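Local structure of galactose-1-phosphate uridylyltransferase (Pyrobaculum aerophilum str. IM2, 6K9Z) at residues P60-T63 and E69-P72; A236-Q239 and I243-P246. The protein probably transfers the uridylyl group of UDP-glucose to galactose 1-phosphate or a related hexose 1-phosphate, and binds zinc and iron(III) ions. The protein carries 1 engineered substitution. One frame throughout, in Å; residues are numbered along the deposited sequence.

Contact 1: residues P60-T63 and E69-P72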
ATOM      1  N   PRO A  60      -9.847  22.959 -11.473  1.00 29.07           N
ATOM      2  CA  PRO A  60     -10.595  23.031 -12.721  1.00 30.63           C
ATOM      3  C   PRO A  60     -11.770  22.032 -12.740  1.00 31.22           C
ATOM      4  O   PRO A  60     -11.902  21.157 -11.851  1.00 29.04           O
ATOM      5  CB  PRO A  60      -9.551  22.700 -13.790  1.00 30.93           C
ATOM      6  CG  PRO A  60      -8.625  21.770 -13.049  1.00 29.24           C
ATOM      7  CD  PRO A  60      -8.560  22.258 -11.627  1.00 28.27           C
ATOM      8  N   GLU A  61     -12.577  22.156 -13.800  1.00 34.14           N
ATOM      9  CA  GLU A  61     -13.648  21.178 -14.099  1.00 35.71           C
ATOM     10  C   GLU A  61     -12.993  19.802 -14.257  1.00 33.87           C
ATOM     11  O   GLU A  61     -12.006  19.639 -14.977  1.00 32.20           O
ATOM     12  CB  GLU A  61     -14.457  21.635 -15.316  1.00 39.94           C
ATOM     13  CG  GLU A  61     -15.468  20.603 -15.787  1.00 43.50           C
ATOM     14  CD  GLU A  61     -16.330  21.053 -16.959  1.00 49.63           C
ATOM     15  OE1 GLU A  61     -16.726  22.247 -16.984  1.00 54.08           O
ATOM     16  OE2 GLU A  61     -16.598  20.211 -17.859  1.00 56.65           O
ATOM     17  N   PRO A  62     -13.459  18.774 -13.520  1.00 32.91           N
ATOM     18  CA  PRO A  62     -12.870  17.442 -13.664  1.00 32.98           C
ATOM     19  C   PRO A  62     -13.156  16.742 -15.003  1.00 34.76           C
ATOM     20  O   PRO A  62     -14.173  16.996 -15.618  1.00 35.34           O
ATOM     21  CB  PRO A  62     -13.421  16.671 -12.453  1.00 32.59           C
ATOM     22  CG  PRO A  62     -14.643  17.418 -11.984  1.00 33.18           C
ATOM     23  CD  PRO A  62     -14.487  18.845 -12.468  1.00 33.01           C
ATOM     24  N   THR A  63     -12.200  15.930 -15.454  1.00 36.37           N
ATOM     25  CA  THR A  63     -12.330  15.033 -16.643  1.00 38.89           C
ATOM     26  C   THR A  63     -13.445  14.019 -16.378  1.00 40.32           C
ATOM     27  O   THR A  63     -13.238  13.208 -15.485  1.00 44.83           O
ATOM     28  CB  THR A  63     -11.003  14.336 -16.948  1.00 39.71           C
ATOM     29  OG1 THR A  63      -9.961  15.315 -16.839  1.00 40.35           O
ATOM     30  CG2 THR A  63     -10.969  13.683 -18.316  1.00 42.12           C
ATOM     31  N   GLU A  69     -16.807   7.961 -11.573  1.00 29.21           N
ATOM     32  CA  GLU A  69     -17.054   9.145 -10.719  1.00 29.80           C
ATOM     33  C   GLU A  69     -15.790   9.988 -10.666  1.00 27.54           C
ATOM     34  O   GLU A  69     -14.711   9.438 -10.359  1.00 24.76           O
ATOM     35  CB  GLU A  69     -17.465   8.744  -9.310  1.00 31.64           C
ATOM     36  CG  GLU A  69     -18.822   8.049  -9.297  1.00 35.54           C
ATOM     37  CD  GLU A  69     -19.216   7.649  -7.884  1.00 38.57           C
ATOM     38  OE1 GLU A  69     -19.642   8.549  -7.105  1.00 42.28           O
ATOM     39  OE2 GLU A  69     -18.988   6.472  -7.532  1.00 39.58           O
ATOM     40  N   VAL A  70     -15.926  11.286 -10.918  1.00 27.28           N
ATOM     41  CA  VAL A  70     -14.772  12.220 -10.797  1.00 26.59           C
ATOM     42  C   VAL A  70     -15.245  13.404  -9.951  1.00 27.01           C
ATOM     43  O   VAL A  70     -16.406  13.814 -10.109  1.00 27.78           O
ATOM     44  CB  VAL A  70     -14.231  12.649 -12.172  1.00 27.99           C
ATOM     45  CG1 VAL A  70     -13.020  13.554 -12.037  1.00 28.70           C
ATOM     46  CG2 VAL A  70     -13.890  11.436 -13.020  1.00 27.63           C
ATOM     47  N   ILE A  71     -14.396  13.896  -9.054  1.00 25.83           N
ATOM     48  CA  ILE A  71     -14.799  15.048  -8.199  1.00 27.95           C
ATOM     49  C   ILE A  71     -13.705  16.114  -8.262  1.00 25.81           C
ATOM     50  O   ILE A  71     -12.534  15.764  -8.499  1.00 23.78           O
ATOM     51  CB  ILE A  71     -15.098  14.602  -6.755  1.00 30.02           C
ATOM     52  CG1 ILE A  71     -13.857  14.051  -6.054  1.00 28.67           C
ATOM     53  CG2 ILE A  71     -16.250  13.613  -6.714  1.00 31.59           C
ATOM     54  CD1 ILE A  71     -14.001  13.977  -4.555  1.00 30.71           C
ATOM     55  N   PRO A  72     -14.085  17.371  -8.040  1.00 26.15           N
ATOM     56  CA  PRO A  72     -13.107  18.452  -8.092  1.00 25.55           C
ATOM     57  C   PRO A  72     -12.030  18.250  -7.016  1.00 24.73           C
ATOM     58  O   PRO A  72     -12.349  17.856  -5.919  1.00 25.07           O
ATOM     59  CB  PRO A  72     -13.928  19.720  -7.817  1.00 27.43           C
ATOM     60  CG  PRO A  72     -15.293  19.371  -8.338  1.00 28.88           C
ATOM     61  CD  PRO A  72     -15.446  17.909  -7.974  1.00 27.73           C
TER
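Pro62 turns its ring onto Val70 and Pro72, and these three side chains carry most of a small apolar contact between a surface loop and the short strand 70-71. The tight side is where Val70 covers the carbonyl oxygen of Thr63. With CG1 anti to the backbone N (chi1 -178°), the isopropyl group of Val70 sets both methyls about Thr63 O: Val70 CG2 lies 3.1 Å from Thr63 O, and Val70 CG1 stands 3.5 Å from the same oxygen. Covered in this way, the oxygen finds no polar partner in the model. Beside it, Pro62 CB lies 4.1 Å from Val70 CB.

The contact is looser toward Pro72, on the solvent side. There the rings touch through Pro62 CG and Pro72 CD, 4.1 Å apart, and Pro62 CG is 4.0 Å from Pro72 N. Pro72 and Thr63 are both exposed, as befits a contact at the protein surface. The Thr63 hydroxyl is bonded to Glu2 on strand 2-5, which pairs with strand 70-71 in a three-stranded antiparallel sheet. Phe196 of the second subunit packs on Val70, so this surface patch also borders the dimer partner. Two proline rings and a valine meet with no polar bond between them, so the contact rests on shape and dispersion, at the cost of burying the Thr63 carbonyl oxygen.

Contact 2: residues A236-Q239 and I243-P246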
ATOM      1  N   ALA A 236      13.652   5.531  19.521  1.00 19.10           N
ATOM      2  CA  ALA A 236      13.827   4.073  19.641  1.00 19.96           C
ATOM      3  C   ALA A 236      13.985   3.454  18.243  1.00 20.32           C
ATOM      4  O   ALA A 236      14.848   2.594  18.069  1.00 21.02           O
ATOM      5  CB  ALA A 236      12.663   3.469  20.348  1.00 19.66           C
ATOM      6  N   LEU A 237      13.206   3.908  17.271  1.00 21.58           N
ATOM      7  CA  LEU A 237      13.234   3.323  15.905  1.00 23.55           C
ATOM      8  C   LEU A 237      14.588   3.642  15.304  1.00 26.50           C
ATOM      9  O   LEU A 237      15.092   2.769  14.585  1.00 28.17           O
ATOM     10  CB  LEU A 237      12.086   3.841  15.028  1.00 24.22           C
ATOM     11  CG  LEU A 237      10.724   3.316  15.459  1.00 25.70           C
ATOM     12  CD1 LEU A 237       9.611   3.789  14.531  1.00 28.41           C
ATOM     13  CD2 LEU A 237      10.720   1.803  15.505  1.00 25.84           C
ATOM     14  N   LYS A 238      15.150   4.812  15.624  1.00 27.54           N
ATOM     15  CA  LYS A 238      16.400   5.317  15.016  1.00 31.48           C
ATOM     16  C   LYS A 238      17.530   4.364  15.367  1.00 33.28           C
ATOM     17  O   LYS A 238      18.500   4.282  14.584  1.00 36.93           O
ATOM     18  CB  LYS A 238      16.689   6.738  15.490  1.00 33.31           C
ATOM     19  CG  LYS A 238      17.369   7.646  14.492  1.00 35.51           C
ATOM     20  CD  LYS A 238      17.536   9.060  15.013  1.00 37.24           C
ATOM     21  CE  LYS A 238      18.280   9.958  14.050  1.00 39.10           C
ATOM     22  NZ  LYS A 238      19.301  10.776  14.732  1.00 41.49           N
ATOM     23  N   GLN A 239      17.461   3.688  16.523  1.00 35.78           N
ATOM     24  CA  GLN A 239      18.579   2.784  16.921  1.00 38.64           C
ATOM     25  C   GLN A 239      18.189   1.301  17.031  1.00 36.69           C
ATOM     26  O   GLN A 239      19.117   0.477  17.083  1.00 40.41           O
ATOM     27  CB  GLN A 239      19.187   3.197  18.265  1.00 38.98           C
ATOM     28  CG  GLN A 239      18.703   4.533  18.806  1.00 43.08           C
ATOM     29  CD  GLN A 239      18.978   4.651  20.285  1.00 43.21           C
ATOM     30  OE1 GLN A 239      20.042   4.276  20.773  1.00 42.46           O
ATOM     31  NE2 GLN A 239      18.006   5.171  21.015  1.00 43.14           N
ATOM     32  N   ILE A 243      21.209   1.577  12.754  1.00 45.34           N
ATOM     33  CA  ILE A 243      21.313   2.790  11.886  1.00 42.56           C
ATOM     34  C   ILE A 243      19.928   3.420  11.819  1.00 38.99           C
ATOM     35  O   ILE A 243      18.944   2.691  11.918  1.00 38.57           O
ATOM     36  CB  ILE A 243      21.823   2.436  10.475  1.00 45.38           C
ATOM     37  CG1 ILE A 243      20.965   1.343   9.819  1.00 45.24           C
ATOM     38  CG2 ILE A 243      23.314   2.067  10.488  1.00 47.96           C
ATOM     39  CD1 ILE A 243      21.544   0.761   8.550  1.00 47.20           C
ATOM     40  N   PRO A 244      19.786   4.732  11.535  1.00 34.32           N
ATOM     41  CA  PRO A 244      18.461   5.326  11.376  1.00 30.95           C
ATOM     42  C   PRO A 244      17.639   4.518  10.373  1.00 28.31           C
ATOM     43  O   PRO A 244      18.156   4.014   9.405  1.00 28.06           O
ATOM     44  CB  PRO A 244      18.710   6.744  10.878  1.00 31.45           C
ATOM     45  CG  PRO A 244      20.135   6.999  11.356  1.00 33.38           C
ATOM     46  CD  PRO A 244      20.842   5.676  11.152  1.00 34.58           C
ATOM     47  N   MET A 245      16.358   4.394  10.689  1.00 25.54           N
ATOM     48  CA  MET A 245      15.366   3.610   9.925  1.00 24.21           C
ATOM     49  C   MET A 245      14.453   4.580   9.175  1.00 21.87           C
ATOM     50  O   MET A 245      13.890   5.516   9.761  1.00 20.68           O
ATOM     51  CB  MET A 245      14.506   2.820  10.914  1.00 23.36           C
ATOM     52  CG  MET A 245      13.686   1.837  10.270  1.00 23.25           C
ATOM     53  SD  MET A 245      12.619   0.967  11.394  1.00 20.94           S
ATOM     54  CE  MET A 245      13.779   0.172  12.502  1.00 22.72           C
ATOM     55  N   PRO A 246      14.221   4.353   7.878  1.00 20.71           N
ATOM     56  CA  PRO A 246      13.182   5.100   7.181  1.00 19.87           C
ATOM     57  C   PRO A 246      11.842   4.718   7.795  1.00 18.87           C
ATOM     58  O   PRO A 246      11.589   3.548   8.198  1.00 18.47           O
ATOM     59  CB  PRO A 246      13.296   4.664   5.718  1.00 20.54           C
ATOM     60  CG  PRO A 246      14.013   3.318   5.808  1.00 21.00           C
ATOM     61  CD  PRO A 246      14.897   3.367   7.032  1.00 21.81           C
TER
HETATM   62  O   HOH W   1      16.999   1.491  13.486  1.00 31.57           O
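The last turn of helix 220-240 is met here by the loop that folds back toward strand 247-252, a helix-to-strand turn in which Lys238 and Pro244 come closest, their CA atoms 4.2 Å apart. Lys238 CG passes aslant by the Pro244 ring, 4.0 Å from Pro244 CB. Proline has no N-H to offer Lys238 O, and the carbonyl instead receives a CH...O contact from Pro244 CA, 3.4 Å away and bent to 134° at the hydrogen. Lys238 O also faces Ile243 O at 3.1 Å, two acceptors with no proton between them. A water links the two backbones, donating to Leu237 O at a short 2.5 Å and to Ile243 O at 2.8 Å.

Met245 completes the inner side: with CG anti to its backbone N (chi1 -169°) and the chain bent at its thioether (chi3 -61°), CE comes 3.6 Å from Leu237 O. The amine of Lys238 forms a salt bridge with Asp93. Leu237 and Met245 both lie against His202 at the start of strand 202-208, and Tyr273 packs on Ile243 and Met245. The turn carries the chain from the helix end into strand 247-252, joined to the sheet side by backbone bonding of Pro246 with Met272.

Along the chain, the first closure comes after strand 46-49: in contact 1 residues 69-72 return to 60-63 across five intervening residues, which ties that loop to the small three-stranded sheet formed with the N-terminal strands. Much later, contact 2 closes a tighter turn, with three residues between its segments, where helix 220-240 gives way to strand 247-252 in the nine-stranded sheet. The two are in series, so neither nests in nor crosses the other. One belongs to the N-terminal and the other to the C-terminal uridylyltransferase domain, on opposite sides of the chain's centre, with centres 41 Å apart and nearest atoms about 30 Å apart.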